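Long-range contacts in virulence protein vsdE (PDB 5LQ6), which acts as a cysteine hydrolase of the papain-like peptidase clan, a Salmonella effector that suppresses host immune responses and influences bacterial virulence: residues S123-S128 with S206-V211; I150-Y155 with H165-V170. The protein carries 4 engineered substitutions. One frame throughout, in Å; residues are numbered along the deposited sequence.

Interaction 1 (S123-S128 with S206-V211); sequences SYSLNS and SGEFYV. Engineered in segment 123-128: S125 (natural residue Cys).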
loop_
_atom_site.group_PDB
_atom_site.type_symbol
_atom_site.label_atom_id
_atom_site.label_comp_id
_atom_site.label_asym_id
_atom_site.label_seq_id
_atom_site.Cartn_x
_atom_site.Cartn_y
_atom_site.Cartn_z
ATOM N N SER A 123 -6.504 -8.410 7.672
ATOM C CA SER A 123 -7.249 -9.620 7.396
ATOM C C SER A 123 -6.569 -10.771 8.040
ATOM O O SER A 123 -5.421 -10.702 8.425
ATOM C CB SER A 123 -7.294 -9.871 5.884
ATOM O OG SER A 123 -6.012 -10.228 5.407
ATOM N N TYR A 124 -7.272 -11.911 8.029
ATOM C CA TYR A 124 -6.644 -13.205 8.246
ATOM C C TYR A 124 -5.702 -13.491 7.062
ATOM O O TYR A 124 -5.813 -12.851 6.011
ATOM C CB TYR A 124 -7.695 -14.307 8.301
ATOM C CG TYR A 124 -8.657 -14.233 9.441
ATOM C CD1 TYR A 124 -8.194 -14.139 10.762
ATOM C CD2 TYR A 124 -10.030 -14.331 9.216
ATOM C CE1 TYR A 124 -9.085 -14.120 11.833
ATOM C CE2 TYR A 124 -10.933 -14.300 10.272
ATOM C CZ TYR A 124 -10.454 -14.204 11.581
ATOM O OH TYR A 124 -11.370 -14.182 12.621
ATOM N N SER A 125 -4.798 -14.443 7.231
ATOM C CA SER A 125 -3.881 -14.830 6.187
ATOM C C SER A 125 -4.665 -15.428 5.008
ATOM O O SER A 125 -5.613 -16.212 5.204
ATOM C CB SER A 125 -2.860 -15.825 6.736
ATOM O OG SER A 125 -1.962 -16.233 5.734
ATOM N N LEU A 126 -4.307 -15.024 3.802
ATOM C CA LEU A 126 -4.864 -15.536 2.574
ATOM C C LEU A 126 -3.775 -16.309 1.818
ATOM O O LEU A 126 -2.569 -16.004 1.912
ATOM C CB LEU A 126 -5.364 -14.389 1.701
ATOM C CG LEU A 126 -6.508 -13.624 2.354
ATOM C CD1 LEU A 126 -6.782 -12.289 1.680
ATOM C CD2 LEU A 126 -7.816 -14.402 2.362
ATOM N N ASN A 127 -4.143 -17.337 1.041
ATOM C CA ASN A 127 -3.158 -18.227 0.527
ATOM C C ASN A 127 -2.716 -17.991 -0.902
ATOM O O ASN A 127 -1.849 -18.707 -1.420
ATOM C CB ASN A 127 -3.709 -19.654 0.571
ATOM C CG ASN A 127 -3.898 -20.154 1.964
ATOM O OD1 ASN A 127 -3.055 -19.910 2.815
ATOM N ND2 ASN A 127 -4.979 -20.881 2.205
ATOM N N SER A 128 -3.270 -16.986 -1.596
ATOM C CA SER A 128 -2.919 -16.729 -2.965
ATOM C C SER A 128 -3.348 -15.324 -3.339
ATOM O O SER A 128 -4.248 -14.736 -2.737
ATOM C CB SER A 128 -3.572 -17.763 -3.934
ATOM O OG SER A 128 -4.942 -17.548 -3.956
ATOM N N SER A 206 4.681 -21.214 -1.893
ATOM C CA SER A 206 5.130 -20.705 -0.608
ATOM C C SER A 206 4.488 -19.346 -0.438
ATOM O O SER A 206 4.621 -18.501 -1.317
ATOM C CB SER A 206 6.662 -20.578 -0.572
ATOM O OG SER A 206 7.133 -19.547 -1.434
ATOM N N GLY A 207 3.751 -19.145 0.643
ATOM C CA GLY A 207 3.401 -17.805 1.058
ATOM C C GLY A 207 1.990 -17.442 1.459
ATOM O O GLY A 207 0.991 -17.861 0.836
ATOM N N GLU A 208 1.958 -16.610 2.497
ATOM C CA GLU A 208 0.782 -15.963 2.968
ATOM C C GLU A 208 0.668 -14.512 2.369
ATOM O O GLU A 208 1.633 -13.870 1.912
ATOM C CB GLU A 208 0.844 -15.832 4.482
ATOM C CG GLU A 208 1.329 -17.019 5.297
ATOM C CD GLU A 208 1.971 -16.554 6.598
ATOM O OE1 GLU A 208 1.314 -15.796 7.339
ATOM O OE2 GLU A 208 3.134 -16.925 6.874
ATOM N N PHE A 209 -0.555 -14.027 2.362
ATOM C CA PHE A 209 -0.885 -12.675 2.019
ATOM C C PHE A 209 -1.794 -12.109 3.105
ATOM O O PHE A 209 -2.628 -12.806 3.671
ATOM C CB PHE A 209 -1.646 -12.654 0.700
ATOM C CG PHE A 209 -0.854 -13.153 -0.480
ATOM C CD1 PHE A 209 -0.708 -14.497 -0.673
ATOM C CD2 PHE A 209 -0.240 -12.264 -1.354
ATOM C CE1 PHE A 209 0.012 -15.005 -1.737
ATOM C CE2 PHE A 209 0.484 -12.782 -2.460
ATOM C CZ PHE A 209 0.616 -14.146 -2.601
ATOM N N TYR A 210 -1.701 -10.800 3.326
ATOM C CA TYR A 210 -2.576 -10.092 4.251
ATOM C C TYR A 210 -3.010 -8.808 3.622
ATOM O O TYR A 210 -2.271 -8.246 2.858
ATOM C CB TYR A 210 -1.854 -9.738 5.552
ATOM C CG TYR A 210 -1.368 -10.918 6.324
ATOM C CD1 TYR A 210 -0.184 -11.533 6.005
ATOM C CD2 TYR A 210 -2.140 -11.442 7.310
ATOM C CE1 TYR A 210 0.270 -12.658 6.695
ATOM C CE2 TYR A 210 -1.692 -12.562 8.032
ATOM C CZ TYR A 210 -0.511 -13.157 7.694
ATOM O OH TYR A 210 -0.091 -14.270 8.411
ATOM N N VAL A 211 -4.241 -8.388 3.907
ATOM C CA VAL A 211 -4.811 -7.160 3.396
ATOM C C VAL A 211 -5.106 -6.250 4.566
ATOM O O VAL A 211 -5.620 -6.710 5.576
ATOM C CB VAL A 211 -6.115 -7.482 2.640
ATOM C CG1 VAL A 211 -6.700 -6.253 1.954
ATOM C CG2 VAL A 211 -5.869 -8.600 1.609
#
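Four hydrogen bonds tie the loop 123-128 to the edge strand beginning at F209, and they come in two pairs. L126 and F209 form a single antiparallel hydrogen-bonded bridge: L126 N reaches F209 O at 2.8 Å, nearly straight at 168°, and F209 N returns to L126 O. At V211 the second half of the exchange is taken over by a side chain. S123 N donates to V211 O at 2.8 Å, but V211 N is met by S123 OG at 3.0 Å. With OG between its own N and carbonyl carbon (chi1 69°), this hydroxyl accepts that bond at 170° and donates to Y124 O, so it acts as acceptor and donor at once. Y210 lays its ring beside S125, an engineered residue whose CB lies 3.6 Å from Y210 OH; the same hydroxyl makes a very short bond to E208 OE1. S123 O sits at the edge of the Y210 ring, whereas S128 C lies over one face of the F209 ring. L126 CD1 meets V211 CG2 obliquely at 3.8 Å. The loop thus runs along the outer strand of the four-stranded sheet and leads into helix 129-143, whose V132 packs against both L126 and F209.

Interaction 2 (I150-Y155 with H165-V170); sequences ISAENY and HDFNAV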
loop_
_atom_site.group_PDB
_atom_site.type_symbol
_atom_site.label_atom_id
_atom_site.label_comp_id
_atom_site.label_asym_id
_atom_site.label_seq_id
_atom_site.Cartn_x
_atom_site.Cartn_y
_atom_site.Cartn_z
ATOM N N ILE A 150 -1.489 -4.538 0.495
ATOM C CA ILE A 150 -1.277 -5.985 0.506
ATOM C C ILE A 150 0.088 -6.256 1.052
ATOM O O ILE A 150 1.072 -5.601 0.636
ATOM C CB ILE A 150 -1.385 -6.589 -0.887
ATOM C CG1 ILE A 150 -2.563 -6.011 -1.670
ATOM C CG2 ILE A 150 -1.394 -8.112 -0.833
ATOM C CD1 ILE A 150 -3.884 -6.268 -1.083
ATOM N N SER A 151 0.239 -7.205 1.958
ATOM C CA SER A 151 1.537 -7.659 2.460
ATOM C C SER A 151 1.703 -9.116 2.071
ATOM O O SER A 151 0.838 -9.956 2.397
ATOM C CB SER A 151 1.599 -7.512 3.982
ATOM O OG SER A 151 1.517 -6.192 4.389
ATOM N N ALA A 152 2.767 -9.411 1.337
ATOM C CA ALA A 152 3.075 -10.762 0.891
ATOM C C ALA A 152 4.309 -11.246 1.615
ATOM O O ALA A 152 5.287 -10.530 1.801
ATOM C CB ALA A 152 3.278 -10.785 -0.568
ATOM N N GLU A 153 4.284 -12.503 2.038
ATOM C CA GLU A 153 5.454 -13.051 2.677
ATOM C C GLU A 153 6.572 -13.536 1.800
ATOM O O GLU A 153 7.726 -13.480 2.195
ATOM C CB GLU A 153 5.030 -14.151 3.645
ATOM C CG GLU A 153 4.445 -13.544 4.921
ATOM C CD GLU A 153 5.476 -13.275 6.005
ATOM O OE1 GLU A 153 6.621 -12.851 5.674
ATOM O OE2 GLU A 153 5.126 -13.500 7.190
ATOM N N ASN A 154 6.262 -14.064 0.661
ATOM C CA ASN A 154 7.304 -14.730 -0.156
ATOM C C ASN A 154 7.307 -14.216 -1.569
ATOM O O ASN A 154 7.347 -14.943 -2.553
ATOM C CB ASN A 154 7.088 -16.252 -0.098
ATOM C CG ASN A 154 7.580 -16.862 1.230
ATOM O OD1 ASN A 154 8.685 -16.599 1.665
ATOM N ND2 ASN A 154 6.750 -17.655 1.856
ATOM N N TYR A 155 7.277 -12.895 -1.664
ATOM C CA TYR A 155 7.403 -12.223 -2.959
ATOM C C TYR A 155 8.831 -12.397 -3.509
ATOM O O TYR A 155 9.775 -12.186 -2.773
ATOM C CB TYR A 155 7.125 -10.734 -2.761
ATOM C CG TYR A 155 7.273 -9.847 -3.991
ATOM C CD1 TYR A 155 6.248 -9.683 -4.892
ATOM C CD2 TYR A 155 8.479 -9.165 -4.237
ATOM C CE1 TYR A 155 6.397 -8.844 -6.003
ATOM C CE2 TYR A 155 8.658 -8.360 -5.336
ATOM C CZ TYR A 155 7.622 -8.199 -6.219
ATOM O OH TYR A 155 7.774 -7.391 -7.345
ATOM N N HIS A 165 7.040 -8.246 1.038
ATOM C CA HIS A 165 6.820 -7.143 0.127
ATOM C C HIS A 165 5.430 -6.599 0.331
ATOM O O HIS A 165 4.468 -7.370 0.319
ATOM C CB HIS A 165 6.986 -7.618 -1.285
ATOM C CG HIS A 165 6.916 -6.545 -2.315
ATOM N ND1 HIS A 165 7.674 -5.404 -2.276
ATOM C CD2 HIS A 165 6.186 -6.460 -3.457
ATOM C CE1 HIS A 165 7.435 -4.677 -3.359
ATOM N NE2 HIS A 165 6.534 -5.289 -4.077
ATOM N N ASP A 166 5.319 -5.278 0.451
ATOM C CA ASP A 166 4.037 -4.592 0.462
ATOM C C ASP A 166 3.786 -3.904 -0.867
ATOM O O ASP A 166 4.692 -3.447 -1.521
ATOM C CB ASP A 166 3.959 -3.520 1.555
ATOM C CG ASP A 166 3.652 -4.054 2.949
ATOM O OD1 ASP A 166 3.771 -5.269 3.167
ATOM O OD2 ASP A 166 3.295 -3.233 3.813
ATOM N N PHE A 167 2.510 -3.873 -1.250
ATOM C CA PHE A 167 2.036 -3.201 -2.443
ATOM C C PHE A 167 0.568 -2.826 -2.225
ATOM O O PHE A 167 0.078 -2.905 -1.103
ATOM C CB PHE A 167 2.314 -4.007 -3.712
ATOM C CG PHE A 167 1.784 -5.425 -3.685
ATOM C CD1 PHE A 167 2.463 -6.394 -3.001
ATOM C CD2 PHE A 167 0.588 -5.759 -4.311
ATOM C CE1 PHE A 167 2.004 -7.700 -2.981
ATOM C CE2 PHE A 167 0.122 -7.062 -4.278
ATOM C CZ PHE A 167 0.814 -8.014 -3.595
ATOM N N ASN A 168 -0.105 -2.376 -3.243
ATOM C CA ASN A 168 -1.441 -1.801 -3.110
ATOM C C ASN A 168 -2.443 -2.444 -4.039
ATOM O O ASN A 168 -2.097 -3.105 -5.013
ATOM C CB ASN A 168 -1.432 -0.279 -3.352
ATOM C CG ASN A 168 -0.530 0.469 -2.387
ATOM O OD1 ASN A 168 0.691 0.402 -2.473
ATOM N ND2 ASN A 168 -1.152 1.171 -1.455
ATOM N N ALA A 169 -3.722 -2.299 -3.725
ATOM C CA ALA A 169 -4.775 -2.782 -4.601
ATOM C C ALA A 169 -5.935 -1.772 -4.490
ATOM O O ALA A 169 -6.310 -1.360 -3.381
ATOM C CB ALA A 169 -5.225 -4.158 -4.220
ATOM N N VAL A 170 -6.499 -1.386 -5.634
ATOM C CA VAL A 170 -7.636 -0.497 -5.684
ATOM C C VAL A 170 -8.671 -1.051 -6.634
ATOM O O VAL A 170 -8.344 -1.495 -7.727
ATOM C CB VAL A 170 -7.242 0.921 -6.103
ATOM C CG1 VAL A 170 -8.421 1.876 -6.245
ATOM C CG2 VAL A 170 -6.254 1.555 -5.115
#
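The clearest fit of shapes is between two rings that lie side by side and point the same way. Y155 and H165 both turn CG anti to the backbone N, which brings their rings into a face-to-face stack with centroids 3.9 Å apart and planes tilted by 29°. H165 CD2 sits over the centre of the tyrosine ring, while Y155 CE2 lies over the rim of the imidazole; behind the rings, the CB atoms of Y155 and H165 close to 3.5 Å. The far end of the imidazole is held elsewhere, NE2 being hydrogen-bonded to D185. With C76 also against H165, the arrangement is consistent with a Cys-His-Asp triad, and the tyrosine face would then restrict how the histidine can tilt.

A second fit lies further along the same sheet face. F167 CG sits between its own backbone N and carbonyl carbon (chi1 54°), which tips the ring toward strand 150-152, where I150 lies over one face. The branched CB of I150 rests 3.9 Å from the F167 centroid, with CG2 reaching F167 CZ at 3.5 Å. A152 CB fills in at the ring edge, and I150 CD1 extends to A169 CB at 4.0 Å.

On the other face, S151 OG donates to D166 OD1 at 2.7 Å, from above the carboxylate plane; salt bridges to R164 and R212 should favour the charged form of this buried acid. Antiparallel backbone bonds pair I150 with F167 and A152 with H165, the straightest being A152 N to H165 O at 171°.

This hairpin forms the two central strands of the four-stranded sheet: helix 129-143 packs on I150, F167 and A169, while helix 76-89 lies against H165, D166, N168 and V170.

How the interactions relate
Interactions 1 and 2 meet through one shared sheet, since strand 209-212 is the neighbour of strand 147-157; their centres are about 9 Å apart. The seam is backbone: Y210 N lies 2.8 Å from S151 O and E208 O lies 3.0 Å from E153 N, both probable hydrogen bonds. Along the chain, interaction 2 is nested within the loop that interaction 1 closes. Interaction 2 is buried, about 7 Å from the chain centre, and carries H165 of the likely triad; interaction 1 lies about 15 Å from that centre, where a loop pairs with the outermost strand, on the side of strand 147-157 opposite strand 163-172. A bound sodium ion is about 6 Å from the Y155 side chain and about 13 Å from that of F209.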